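PDB 5FYD: 7beta-hydroxysteroid dehydrogenase from Collinsella aerofaciens, which catalyses the NADPH-dependent reduction of the 7-oxo group of 7-oxolithocholate to ursodeoxycholate, as a homodimeric short-chain dehydrogenase/reductase. Local coordinates for residues Trp10-Gly15 against Ala78-Leu83; Lys27-Ala30 against Asn34-Met37; Gly50-Arg53 against Gly57-Thr60; Gly71-Val76 against Val116-Lys121; His125-Phe130 against Val179-Ile184. One frame throughout, in Å; residues are numbered along the deposited sequence.

Contact 1: Trp10-Gly15 against Ala78-Leu83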
loop_
_atom_site.group_PDB
_atom_site.type_symbol
_atom_site.label_atom_id
_atom_site.label_comp_id
_atom_site.label_asym_id
_atom_site.label_seq_id
_atom_site.Cartn_x
_atom_site.Cartn_y
_atom_site.Cartn_z
ATOM N N TRP A 10 9.166 -4.057 31.616
ATOM C CA TRP A 10 8.281 -3.664 30.545
ATOM C C TRP A 10 9.048 -3.140 29.334
ATOM O O TRP A 10 10.030 -2.414 29.481
ATOM C CB TRP A 10 7.310 -2.588 31.020
ATOM C CG TRP A 10 6.288 -3.085 31.993
ATOM C CD1 TRP A 10 6.439 -3.247 33.335
ATOM C CD2 TRP A 10 4.949 -3.453 31.687
ATOM N NE1 TRP A 10 5.268 -3.713 33.892
ATOM C CE2 TRP A 10 4.339 -3.861 32.902
ATOM C CE3 TRP A 10 4.204 -3.505 30.499
ATOM C CZ2 TRP A 10 3.012 -4.260 32.969
ATOM C CZ3 TRP A 10 2.898 -3.927 30.548
ATOM C CH2 TRP A 10 2.304 -4.309 31.784
ATOM N N GLY A 11 8.569 -3.503 28.150
ATOM C CA GLY A 11 9.056 -2.936 26.890
ATOM C C GLY A 11 7.946 -2.165 26.211
ATOM O O GLY A 11 6.774 -2.525 26.308
ATOM N N LEU A 12 8.326 -1.097 25.523
ATOM C CA LEU A 12 7.407 -0.144 24.936
ATOM C C LEU A 12 7.608 -0.176 23.448
ATOM O O LEU A 12 8.701 0.163 22.952
ATOM C CB LEU A 12 7.724 1.243 25.484
ATOM C CG LEU A 12 7.013 2.451 24.913
ATOM C CD1 LEU A 12 5.508 2.333 25.046
ATOM C CD2 LEU A 12 7.500 3.696 25.599
ATOM N N ILE A 13 6.571 -0.567 22.722
ATOM C CA ILE A 13 6.613 -0.568 21.283
ATOM C C ILE A 13 5.736 0.565 20.765
ATOM O O ILE A 13 4.501 0.535 20.900
ATOM C CB ILE A 13 6.138 -1.917 20.694
ATOM C CG1 ILE A 13 6.880 -3.096 21.370
ATOM C CG2 ILE A 13 6.289 -1.931 19.177
ATOM C CD1 ILE A 13 8.391 -2.985 21.393
ATOM N N LEU A 14 6.380 1.548 20.149
ATOM C CA LEU A 14 5.701 2.752 19.663
ATOM C C LEU A 14 5.399 2.566 18.176
ATOM O O LEU A 14 6.260 2.797 17.304
ATOM C CB LEU A 14 6.551 3.989 19.932
ATOM C CG LEU A 14 6.817 4.173 21.425
ATOM C CD1 LEU A 14 8.117 4.886 21.735
ATOM C CD2 LEU A 14 5.604 4.864 22.047
ATOM N N GLY A 15 4.176 2.114 17.887
ATOM C CA GLY A 15 3.752 1.759 16.544
ATOM C C GLY A 15 3.636 0.256 16.437
ATOM O O GLY A 15 4.386 -0.372 15.695
ATOM N N ALA A 78 2.380 9.129 30.527
ATOM C CA ALA A 78 1.436 8.956 31.640
ATOM C C ALA A 78 1.094 7.477 31.811
ATOM O O ALA A 78 1.024 6.991 32.953
ATOM C CB ALA A 78 0.179 9.801 31.443
ATOM N N ALA A 79 0.937 6.763 30.694
ATOM C CA ALA A 79 0.637 5.320 30.702
ATOM C C ALA A 79 1.741 4.460 31.306
ATOM O O ALA A 79 1.453 3.449 31.975
ATOM C CB ALA A 79 0.305 4.817 29.298
ATOM N N THR A 80 2.997 4.833 31.092
ATOM C CA THR A 80 4.103 4.031 31.632
ATOM C C THR A 80 4.659 4.464 32.984
ATOM O O THR A 80 5.525 3.791 33.525
ATOM C CB THR A 80 5.280 3.935 30.627
ATOM O OG1 THR A 80 5.895 5.216 30.484
ATOM C CG2 THR A 80 4.773 3.447 29.297
ATOM N N GLU A 81 4.191 5.581 33.530
ATOM C CA GLU A 81 4.726 6.079 34.799
ATOM C C GLU A 81 4.557 4.998 35.870
ATOM O O GLU A 81 3.515 4.388 35.949
ATOM C CB GLU A 81 3.984 7.346 35.232
ATOM C CG GLU A 81 4.523 7.995 36.501
ATOM C CD GLU A 81 3.684 9.174 36.958
ATOM O OE1 GLU A 81 2.607 9.416 36.366
ATOM O OE2 GLU A 81 4.091 9.863 37.920
ATOM N N GLY A 82 5.619 4.735 36.621
ATOM C CA GLY A 82 5.613 3.707 37.661
ATOM C C GLY A 82 5.962 2.289 37.223
ATOM O O GLY A 82 6.191 1.416 38.089
ATOM N N LEU A 83 6.002 2.037 35.912
ATOM C CA LEU A 83 6.475 0.759 35.379
ATOM C C LEU A 83 7.998 0.695 35.396
ATOM O O LEU A 83 8.676 1.691 35.156
ATOM C CB LEU A 83 5.989 0.532 33.947
ATOM C CG LEU A 83 4.495 0.566 33.656
ATOM C CD1 LEU A 83 4.246 0.359 32.180
ATOM C CD2 LEU A 83 3.698 -0.446 34.471
#

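Contact 2: Lys27-Ala30 against Asn34-Met37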
loop_
_atom_site.group_PDB
_atom_site.type_symbol
_atom_site.label_atom_id
_atom_site.label_comp_id
_atom_site.label_asym_id
_atom_site.label_seq_id
_atom_site.Cartn_x
_atom_site.Cartn_y
_atom_site.Cartn_z
ATOM N N LYS A 27 8.506 -10.548 19.897
ATOM C CA LYS A 27 9.890 -10.860 20.281
ATOM C C LYS A 27 10.166 -10.536 21.764
ATOM O O LYS A 27 10.713 -11.375 22.494
ATOM C CB LYS A 27 10.893 -10.146 19.371
ATOM C CG LYS A 27 12.352 -10.445 19.661
ATOM C CD LYS A 27 12.749 -11.889 19.384
ATOM C CE LYS A 27 14.266 -12.042 19.376
ATOM N NZ LYS A 27 14.705 -13.256 18.634
ATOM N N ILE A 28 9.761 -9.352 22.233
ATOM C CA ILE A 28 10.008 -9.011 23.628
ATOM C C ILE A 28 9.153 -9.851 24.595
ATOM O O ILE A 28 9.617 -10.210 25.666
ATOM C CB ILE A 28 9.948 -7.488 23.936
ATOM C CG1 ILE A 28 8.533 -6.943 23.839
ATOM C CG2 ILE A 28 10.931 -6.711 23.040
ATOM C CD1 ILE A 28 8.423 -5.557 24.437
ATOM N N ALA A 29 7.936 -10.200 24.180
ATOM C CA ALA A 29 7.091 -11.082 24.971
ATOM C C ALA A 29 7.712 -12.471 25.075
ATOM O O ALA A 29 7.758 -13.039 26.168
ATOM C CB ALA A 29 5.710 -11.149 24.378
ATOM N N ALA A 30 8.215 -12.994 23.959
ATOM C CA ALA A 30 8.961 -14.269 23.967
ATOM C C ALA A 30 10.186 -14.200 24.877
ATOM O O ALA A 30 10.583 -15.198 25.506
ATOM C CB ALA A 30 9.381 -14.641 22.563
ATOM N N ASN A 34 6.855 -7.783 29.711
ATOM C CA ASN A 34 5.485 -7.294 29.600
ATOM C C ASN A 34 5.508 -6.192 28.546
ATOM O O ASN A 34 6.540 -5.566 28.362
ATOM C CB ASN A 34 5.003 -6.768 30.941
ATOM C CG ASN A 34 5.059 -7.824 32.029
ATOM O OD1 ASN A 34 4.574 -8.956 31.852
ATOM N ND2 ASN A 34 5.646 -7.471 33.157
ATOM N N VAL A 35 4.392 -5.971 27.860
ATOM C CA VAL A 35 4.416 -5.167 26.634
ATOM C C VAL A 35 3.454 -3.990 26.742
ATOM O O VAL A 35 2.270 -4.187 26.957
ATOM C CB VAL A 35 4.046 -6.018 25.423
ATOM C CG1 VAL A 35 4.160 -5.224 24.144
ATOM C CG2 VAL A 35 4.934 -7.256 25.342
ATOM N N VAL A 36 3.982 -2.777 26.555
ATOM C CA VAL A 36 3.153 -1.597 26.361
ATOM C C VAL A 36 3.124 -1.403 24.864
ATOM O O VAL A 36 4.176 -1.191 24.256
ATOM C CB VAL A 36 3.737 -0.334 27.035
ATOM C CG1 VAL A 36 2.758 0.811 26.918
ATOM C CG2 VAL A 36 4.058 -0.584 28.481
ATOM N N MET A 37 1.938 -1.483 24.275
ATOM C CA MET A 37 1.771 -1.382 22.831
ATOM C C MET A 37 0.967 -0.135 22.504
ATOM O O MET A 37 -0.103 0.104 23.099
ATOM C CB MET A 37 1.107 -2.641 22.247
ATOM C CG MET A 37 -0.238 -3.023 22.806
ATOM S SD MET A 37 -0.719 -4.622 22.099
ATOM C CE MET A 37 0.402 -5.660 22.993
#

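Contact 3: Gly50-Arg53 against Gly57-Thr60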
loop_
_atom_site.group_PDB
_atom_site.type_symbol
_atom_site.label_atom_id
_atom_site.label_comp_id
_atom_site.label_asym_id
_atom_site.label_seq_id
_atom_site.Cartn_x
_atom_site.Cartn_y
_atom_site.Cartn_z
ATOM N N GLY A 50 -4.549 -9.262 23.468
ATOM C CA GLY A 50 -5.133 -10.543 23.895
ATOM C C GLY A 50 -4.353 -11.730 23.352
ATOM O O GLY A 50 -4.105 -12.704 24.067
ATOM N N GLU A 51 -3.915 -11.624 22.105
ATOM C CA GLU A 51 -3.085 -12.672 21.486
ATOM C C GLU A 51 -1.739 -12.829 22.197
ATOM O O GLU A 51 -1.278 -13.960 22.453
ATOM C CB GLU A 51 -2.886 -12.387 19.994
ATOM C CG GLU A 51 -4.194 -12.518 19.231
ATOM C CD GLU A 51 -4.083 -12.241 17.742
ATOM O OE1 GLU A 51 -3.162 -11.500 17.316
ATOM O OE2 GLU A 51 -4.955 -12.765 17.006
ATOM N N ILE A 52 -1.135 -11.702 22.552
ATOM C CA ILE A 52 0.141 -11.700 23.262
ATOM C C ILE A 52 -0.038 -12.342 24.640
ATOM O O ILE A 52 0.777 -13.169 25.048
ATOM C CB ILE A 52 0.735 -10.275 23.367
ATOM C CG1 ILE A 52 1.247 -9.768 21.995
ATOM C CG2 ILE A 52 1.836 -10.187 24.426
ATOM C CD1 ILE A 52 2.555 -10.322 21.510
ATOM N N ARG A 53 -1.067 -11.926 25.371
ATOM C CA ARG A 53 -1.324 -12.513 26.684
ATOM C C ARG A 53 -1.513 -14.033 26.582
ATOM O O ARG A 53 -0.912 -14.793 27.353
ATOM C CB ARG A 53 -2.561 -11.876 27.329
ATOM C CG ARG A 53 -2.350 -10.438 27.794
ATOM C CD ARG A 53 -3.430 -10.003 28.770
ATOM N NE ARG A 53 -4.765 -10.055 28.188
ATOM C CZ ARG A 53 -5.299 -9.147 27.360
ATOM N NH1 ARG A 53 -4.614 -8.085 26.949
ATOM N NH2 ARG A 53 -6.544 -9.317 26.918
ATOM N N GLY A 57 1.906 -15.281 27.944
ATOM C CA GLY A 57 1.711 -15.207 29.388
ATOM C C GLY A 57 2.364 -13.991 30.020
ATOM O O GLY A 57 2.745 -14.020 31.191
ATOM N N VAL A 58 2.498 -12.923 29.244
ATOM C CA VAL A 58 3.004 -11.658 29.779
ATOM C C VAL A 58 1.846 -10.707 29.984
ATOM O O VAL A 58 0.753 -10.902 29.426
ATOM C CB VAL A 58 4.106 -11.029 28.887
ATOM C CG1 VAL A 58 5.270 -12.010 28.748
ATOM C CG2 VAL A 58 3.586 -10.587 27.536
ATOM N N GLU A 59 2.100 -9.664 30.756
ATOM C CA GLU A 59 1.118 -8.590 30.931
ATOM C C GLU A 59 1.179 -7.653 29.735
ATOM O O GLU A 59 2.236 -7.505 29.105
ATOM C CB GLU A 59 1.394 -7.794 32.194
ATOM C CG GLU A 59 1.235 -8.592 33.484
ATOM C CD GLU A 59 1.645 -7.795 34.683
ATOM O OE1 GLU A 59 2.838 -7.800 35.021
ATOM O OE2 GLU A 59 0.790 -7.078 35.244
ATOM N N THR A 60 0.053 -7.005 29.446
ATOM C CA THR A 60 -0.006 -6.029 28.376
ATOM C C THR A 60 -0.655 -4.735 28.857
ATOM O O THR A 60 -1.379 -4.724 29.848
ATOM C CB THR A 60 -0.775 -6.553 27.142
ATOM O OG1 THR A 60 -2.138 -6.846 27.499
ATOM C CG2 THR A 60 -0.069 -7.779 26.546
#

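Contact 4: Gly71-Val76 against Val116-Lys121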
loop_
_atom_site.group_PDB
_atom_site.type_symbol
_atom_site.label_atom_id
_atom_site.label_comp_id
_atom_site.label_asym_id
_atom_site.label_seq_id
_atom_site.Cartn_x
_atom_site.Cartn_y
_atom_site.Cartn_z
ATOM N N GLY A 71 0.635 16.030 21.927
ATOM C CA GLY A 71 0.283 15.332 23.165
ATOM C C GLY A 71 0.409 13.817 23.130
ATOM O O GLY A 71 0.169 13.153 24.155
ATOM N N ALA A 72 0.760 13.242 21.981
ATOM C CA ALA A 72 0.835 11.782 21.860
ATOM C C ALA A 72 1.875 11.225 22.827
ATOM O O ALA A 72 1.597 10.299 23.585
ATOM C CB ALA A 72 1.158 11.386 20.424
ATOM N N ALA A 73 3.058 11.817 22.845
ATOM C CA ALA A 73 4.138 11.323 23.693
ATOM C C ALA A 73 3.761 11.407 25.168
ATOM O O ALA A 73 3.966 10.463 25.903
ATOM C CB ALA A 73 5.424 12.082 23.438
ATOM N N GLU A 74 3.164 12.528 25.571
ATOM C CA GLU A 74 2.693 12.693 26.946
ATOM C C GLU A 74 1.645 11.656 27.382
ATOM O O GLU A 74 1.642 11.220 28.543
ATOM C CB GLU A 74 2.153 14.122 27.142
ATOM C CG GLU A 74 3.253 15.168 27.112
ATOM C CD GLU A 74 4.227 15.047 28.266
ATOM O OE1 GLU A 74 3.815 14.584 29.369
ATOM O OE2 GLU A 74 5.411 15.391 28.062
ATOM N N THR A 75 0.786 11.244 26.459
ATOM C CA THR A 75 -0.175 10.166 26.711
ATOM C C THR A 75 0.574 8.884 27.045
ATOM O O THR A 75 0.256 8.183 28.010
ATOM C CB THR A 75 -1.076 9.957 25.496
ATOM O OG1 THR A 75 -1.888 11.125 25.336
ATOM C CG2 THR A 75 -1.979 8.748 25.627
ATOM N N VAL A 76 1.608 8.615 26.267
ATOM C CA VAL A 76 2.452 7.440 26.505
ATOM C C VAL A 76 3.160 7.536 27.866
ATOM O O VAL A 76 3.155 6.578 28.638
ATOM C CB VAL A 76 3.484 7.257 25.381
ATOM C CG1 VAL A 76 4.425 6.109 25.693
ATOM C CG2 VAL A 76 2.777 7.028 24.054
ATOM N N VAL A 116 9.937 12.872 13.673
ATOM C CA VAL A 116 10.915 13.717 14.377
ATOM C C VAL A 116 10.512 14.062 15.807
ATOM O O VAL A 116 11.261 13.770 16.760
ATOM C CB VAL A 116 11.218 15.003 13.576
ATOM C CG1 VAL A 116 12.231 15.880 14.308
ATOM C CG2 VAL A 116 11.746 14.625 12.188
ATOM N N VAL A 117 9.377 14.741 15.985
ATOM C CA VAL A 117 9.031 15.285 17.294
ATOM C C VAL A 117 8.591 14.232 18.314
ATOM O O VAL A 117 9.165 14.158 19.421
ATOM C CB VAL A 117 7.992 16.416 17.191
ATOM C CG1 VAL A 117 7.567 16.909 18.570
ATOM C CG2 VAL A 117 8.530 17.547 16.311
ATOM N N THR A 118 7.559 13.455 17.986
ATOM C CA THR A 118 7.139 12.367 18.864
ATOM C C THR A 118 8.263 11.373 19.058
ATOM O O THR A 118 8.500 10.926 20.163
ATOM C CB THR A 118 5.882 11.651 18.359
ATOM O OG1 THR A 118 4.828 12.618 18.182
ATOM C CG2 THR A 118 5.442 10.564 19.349
ATOM N N PHE A 119 8.969 11.068 17.974
ATOM C CA PHE A 119 10.175 10.246 18.037
ATOM C C PHE A 119 11.148 10.746 19.109
ATOM O O PHE A 119 11.495 9.993 20.027
ATOM C CB PHE A 119 10.888 10.205 16.693
ATOM C CG PHE A 119 12.308 9.765 16.801
ATOM C CD1 PHE A 119 12.614 8.456 17.190
ATOM C CD2 PHE A 119 13.350 10.648 16.585
ATOM C CE1 PHE A 119 13.919 8.046 17.308
ATOM C CE2 PHE A 119 14.667 10.229 16.704
ATOM C CZ PHE A 119 14.956 8.925 17.076
ATOM N N LEU A 120 11.569 12.004 18.991
ATOM C CA LEU A 120 12.587 12.517 19.898
ATOM C C LEU A 120 12.073 12.678 21.336
ATOM O O LEU A 120 12.830 12.448 22.258
ATOM C CB LEU A 120 13.197 13.825 19.402
ATOM C CG LEU A 120 14.538 14.156 20.087
ATOM C CD1 LEU A 120 15.649 13.141 19.800
ATOM C CD2 LEU A 120 15.010 15.540 19.668
ATOM N N LYS A 121 10.820 13.093 21.515
ATOM C CA LYS A 121 10.244 13.183 22.857
ATOM C C LYS A 121 10.335 11.832 23.550
ATOM O O LYS A 121 10.775 11.745 24.701
ATOM C CB LYS A 121 8.777 13.647 22.805
ATOM C CG LYS A 121 8.612 15.132 22.521
ATOM C CD LYS A 121 7.142 15.519 22.564
ATOM C CE LYS A 121 6.973 17.027 22.617
ATOM N NZ LYS A 121 5.530 17.338 22.846
HETATM O O HOH W 1 3.937 13.638 20.757
#

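Contact 5: His125-Phe130 against Val179-Ile184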
loop_
_atom_site.group_PDB
_atom_site.type_symbol
_atom_site.label_atom_id
_atom_site.label_comp_id
_atom_site.label_asym_id
_atom_site.label_seq_id
_atom_site.Cartn_x
_atom_site.Cartn_y
_atom_site.Cartn_z
ATOM N N HIS A 125 12.806 10.927 26.677
ATOM C CA HIS A 125 12.166 10.591 27.942
ATOM C C HIS A 125 12.656 9.232 28.451
ATOM O O HIS A 125 13.115 9.116 29.601
ATOM C CB HIS A 125 10.676 10.629 27.727
ATOM C CG HIS A 125 9.875 10.293 28.931
ATOM N ND1 HIS A 125 9.337 11.256 29.754
ATOM C CD2 HIS A 125 9.476 9.103 29.424
ATOM C CE1 HIS A 125 8.676 10.665 30.732
ATOM N NE2 HIS A 125 8.724 9.362 30.539
ATOM N N TYR A 126 12.631 8.218 27.582
ATOM C CA TYR A 126 13.055 6.879 27.997
ATOM C C TYR A 126 14.561 6.764 28.139
ATOM O O TYR A 126 15.021 6.014 29.009
ATOM C CB TYR A 126 12.384 5.784 27.153
ATOM C CG TYR A 126 10.899 5.824 27.411
ATOM C CD1 TYR A 126 10.361 5.291 28.574
ATOM C CD2 TYR A 126 10.047 6.462 26.530
ATOM C CE1 TYR A 126 9.003 5.388 28.848
ATOM C CE2 TYR A 126 8.697 6.569 26.794
ATOM C CZ TYR A 126 8.170 6.035 27.951
ATOM O OH TYR A 126 6.813 6.128 28.229
ATOM N N MET A 127 15.340 7.547 27.379
ATOM C CA MET A 127 16.781 7.600 27.629
ATOM C C MET A 127 17.130 8.157 29.010
ATOM O O MET A 127 18.068 7.666 29.655
ATOM C CB MET A 127 17.551 8.332 26.511
ATOM C CG MET A 127 17.821 7.440 25.294
ATOM S SD MET A 127 18.705 5.911 25.648
ATOM C CE MET A 127 20.129 6.569 26.509
ATOM N N ARG A 128 16.364 9.132 29.482
ATOM C CA ARG A 128 16.527 9.642 30.850
ATOM C C ARG A 128 16.308 8.554 31.880
ATOM O O ARG A 128 17.084 8.415 32.829
ATOM C CB ARG A 128 15.585 10.817 31.105
ATOM C CG ARG A 128 16.054 12.069 30.397
ATOM C CD ARG A 128 15.090 13.232 30.510
ATOM N NE ARG A 128 14.648 13.450 31.883
ATOM C CZ ARG A 128 13.377 13.532 32.285
ATOM N NH1 ARG A 128 12.353 13.448 31.414
ATOM N NH2 ARG A 128 13.124 13.710 33.583
ATOM N N ILE A 129 15.270 7.762 31.676
ATOM C CA ILE A 129 14.969 6.673 32.605
ATOM C C ILE A 129 16.077 5.619 32.541
ATOM O O ILE A 129 16.651 5.235 33.584
ATOM C CB ILE A 129 13.572 6.078 32.323
ATOM C CG1 ILE A 129 12.478 7.106 32.668
ATOM C CG2 ILE A 129 13.364 4.787 33.111
ATOM C CD1 ILE A 129 11.136 6.827 32.028
ATOM N N PHE A 130 16.392 5.158 31.325
ATOM C CA PHE A 130 17.378 4.105 31.156
ATOM C C PHE A 130 18.766 4.508 31.674
ATOM O O PHE A 130 19.442 3.704 32.325
ATOM C CB PHE A 130 17.492 3.642 29.702
ATOM C CG PHE A 130 16.238 3.048 29.125
ATOM C CD1 PHE A 130 15.360 2.261 29.876
ATOM C CD2 PHE A 130 15.950 3.228 27.776
ATOM C CE1 PHE A 130 14.228 1.699 29.294
ATOM C CE2 PHE A 130 14.805 2.696 27.206
ATOM C CZ PHE A 130 13.935 1.930 27.963
ATOM N N VAL A 179 23.124 0.775 29.139
ATOM C CA VAL A 179 22.049 0.952 28.177
ATOM C C VAL A 179 22.581 0.560 26.799
ATOM O O VAL A 179 23.661 1.005 26.411
ATOM C CB VAL A 179 21.552 2.403 28.170
ATOM C CG1 VAL A 179 20.309 2.557 27.324
ATOM C CG2 VAL A 179 21.270 2.875 29.596
ATOM N N ASP A 180 21.854 -0.291 26.088
ATOM C CA ASP A 180 22.231 -0.745 24.738
ATOM C C ASP A 180 21.286 -0.121 23.713
ATOM O O ASP A 180 20.086 -0.307 23.790
ATOM C CB ASP A 180 22.159 -2.262 24.620
ATOM C CG ASP A 180 23.192 -2.977 25.481
ATOM O OD1 ASP A 180 24.289 -2.419 25.709
ATOM O OD2 ASP A 180 22.887 -4.099 25.948
ATOM N N VAL A 181 21.839 0.617 22.757
ATOM C CA VAL A 181 21.050 1.311 21.765
ATOM C C VAL A 181 21.521 0.904 20.387
ATOM O O VAL A 181 22.711 0.745 20.159
ATOM C CB VAL A 181 21.116 2.845 21.973
ATOM C CG1 VAL A 181 20.429 3.630 20.842
ATOM C CG2 VAL A 181 20.492 3.195 23.302
ATOM N N GLU A 182 20.576 0.713 19.487
ATOM C CA GLU A 182 20.834 0.313 18.108
ATOM C C GLU A 182 19.805 0.954 17.200
ATOM O O GLU A 182 18.660 1.149 17.598
ATOM C CB GLU A 182 20.751 -1.201 17.979
ATOM C CG GLU A 182 21.132 -1.787 16.621
ATOM C CD GLU A 182 20.644 -3.218 16.477
ATOM O OE1 GLU A 182 20.685 -3.979 17.480
ATOM O OE2 GLU A 182 20.168 -3.559 15.381
ATOM N N VAL A 183 20.227 1.303 16.002
ATOM C CA VAL A 183 19.284 1.568 14.915
ATOM C C VAL A 183 19.372 0.469 13.877
ATOM O O VAL A 183 20.465 0.074 13.459
ATOM C CB VAL A 183 19.442 2.968 14.291
ATOM C CG1 VAL A 183 20.880 3.310 13.906
ATOM C CG2 VAL A 183 18.492 3.155 13.095
ATOM N N ILE A 184 18.208 -0.023 13.462
ATOM C CA ILE A 184 18.118 -1.007 12.392
ATOM C C ILE A 184 17.431 -0.317 11.219
ATOM O O ILE A 184 16.326 0.202 11.365
ATOM C CB ILE A 184 17.402 -2.304 12.809
ATOM C CG1 ILE A 184 17.425 -3.311 11.642
ATOM C CG2 ILE A 184 15.962 -2.090 13.281
ATOM C CD1 ILE A 184 18.322 -4.485 11.856
#

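Contact 1: Trp10-Gly15 against Ala78-Leu83
Leu83 lies over one face of the Trp10 indole and can be followed outward across that ring. Its CB starts beside the five-membered part, 3.9 Å from Trp10 CD1. Beyond CG the chain divides. The CD1 methyl continues the extended run from CA (chi2 178°) and comes within 3.9 Å of Trp10 CD2, where the two rings of the indole fuse. The other methyl, CD2, branches toward the nitrogen side of the indole and ends 3.7 Å from Trp10 NE1 and 3.8 Å from Trp10 CE2. It forms a CH-pi contact there, 21° from the ring normal. A type II turn brings Leu83 to this place: its N bonds to Thr80 O at 3.0 Å, with Gly82 taking the positive phi.

At Thr80, where the turn begins, the contact is looser. Leu12 CD1 meets the Thr80 CG2 methyl at 4.5 Å, while Thr80 OG1 is held by the hydroxyl of Tyr126 on helix 105-132. The indole also leans on Asn34 and Val36 of the adjacent strand. The turn is the exit of helix 72-80 in the right-handed crossover from strand 60-64 to strand 85-90, which passes strand 10-14, as in the Rossmann fold of short-chain dehydrogenases.

Contact 2: Lys27-Ala30 against Asn34-Met37
Val35 sends its CG2 methyl into the angle between Ile28 and Ala29, and nearly all of the contact is this apolar packing. Val35 CG2 lies 3.9 Å from Ile28 CG1 and 4.0 Å from Ile28 CD1, so the valine branch rests against the outer half of the isoleucine. Ala29 CB completes the seat, 4.1 Å from Val35 CG2. Ile28 reaches the strand because its CG1 takes the crowded position between the backbone N and the carbonyl carbon (chi1 70°), which aims the longer branch at the sheet. On the valine, CG2, anti to the carbonyl carbon, makes the closest approaches.

Polar groups play little part between the two segments, and no hydrogen bond joins them. The Asn34 carbonyl O lies 4.4 Å from Ile28 CD1, a loose van der Waals approach, and is engaged by the backbone N of Gly11. The Asn34 CB bond points away from the helix, and OD1 accepts from the backbone N of Glu59.

Helix 19-30 is the connecting helix of the beta-alpha-beta unit that runs from strand 10-14 to strand 34-39. Ile28 also touches Ile13 of the first strand, while Ala29 meets Ile52 and Tyr56 of helix 42-56 alongside.

Contact 3: Gly50-Arg53 against Gly57-Thr60
Ile52 turns its CG2 methyl into the tight side of this contact, where it meets Val58 CG2 at 3.6 Å and Thr60 CG2 at 3.7 Å. The solvent side belongs to Arg53. Its chain bends at chi3 (-61°) and brings the guanidinium edge-on to the threonine hydroxyl: Arg53 NH1 donates to Thr60 OG1 over 2.8 Å, with the acceptor in the guanidinium plane. Gly50 CA sits over one face of the same group. With an alanine here in place of Thr60, the guanidinium would probably be set free to swing into solvent and Ile52 CG2 would lose a methyl neighbour.

At the helix end, Gly57 N bonds to Arg53 O at 2.9 Å, and the positive phi of Gly57 turns the chain out of the helix. The exit leads from helix 42-56 into strand 60-64, the outermost strand on this side of the chain's sheet, while Ile52 and Val58 both pack on Ala29 of helix 19-30.

Contact 4: Gly71-Val76 against Val116-Lys121
Helices 72-76 and 116-121 run nearly parallel, crossing at -27° with axes 9.6 Å apart, and come closest at Ala73 and Thr118, whose CA atoms are 5.8 Å from each other. Ala73 is the residue of helix 72-80 most buried by the contact. Its CB rests against Lys121, 3.8 Å from CB and 3.9 Å from CD, so the aliphatic part of the lysine runs past the methyl. Beyond CG that chain is extended, carrying the ammonium outward on the same side as the Glu74 carboxylate, though their charged atoms do not touch. Thr118 adds its CG2 methyl, a looser 4.4 Å from the same Ala73 CB.

These helices lie side by side on one face of the central parallel sheet, one leading into strand 85-90 and the other following it, in the layered alpha/beta Rossmann fold. Val76 turns toward that sheet and packs on Leu12 and Leu14.

A water links the backbone of one helix to a side chain of the other: it accepts from Ala73 N at 2.9 Å and donates to Thr118 OG1. Thr118 OG1 has Phe67 O, of an NADP(+)-binding residue, as its stronger partner, with Asn113 O a second acceptor that would have to share the proton. At the start of helix 72-80, Gly71 occupies the N-cap position, and its O accepts Thr75 N and Thr75 OG1 from opposite faces of the carbonyl plane.

Contact 5: His125-Phe130 against Val179-Ile184
Val179, at the start of strand 179-186, wedges its two methyls against Phe130 and Met127 of helix 105-132, a helix-on-sheet contact of the Rossmann fold in which the two segments run at 149° to each other. Val179 CG1 reaches Phe130 CB at 3.8 Å and Met127 SD at 4.1 Å, filling the angle between the two side chains. Met127 gets there by bending at chi2 and chi3 (-56° and -54°), which folds its sulfur back toward the strand. From there Met127 SD also meets Val181 CG2 at 4.0 Å, spanning two valines on the same face of the strand. Of the Phe130 side chain, CB does the touching, while its ring leads on to Val138 of the neighbouring strand 136-143. Shortening Val179 to an alanine would probably open a gap beneath Phe130 CB and leave the Met127 sulfur less firmly placed. Val179 CG2 packs against the backbone, 3.4 Å from Phe130 O.

From the N terminus, strand 10-14 opens contact 1, which closes after helix 72-80. Within that span lie contact 2, binding helix 19-30 to strand 34-39, and contact 3, closing the end of helix 42-56 onto the start of strand 60-64. These two follow in series and meet through Asn34 and Glu59. Contact 4 begins inside the span of contact 1 and ends beyond it, so the two cross; it joins helix 72-80 to helix 105-132. Contact 5 closes last, tying that long helix to strand 179-186. Tyr126, hydrogen-bonded to Thr80 and packed on Leu12 and Val76, links contacts 1, 4 and 5, and strands 10-14, 34-39 and 179-186 place contacts 1, 2 and 5 on one sheet.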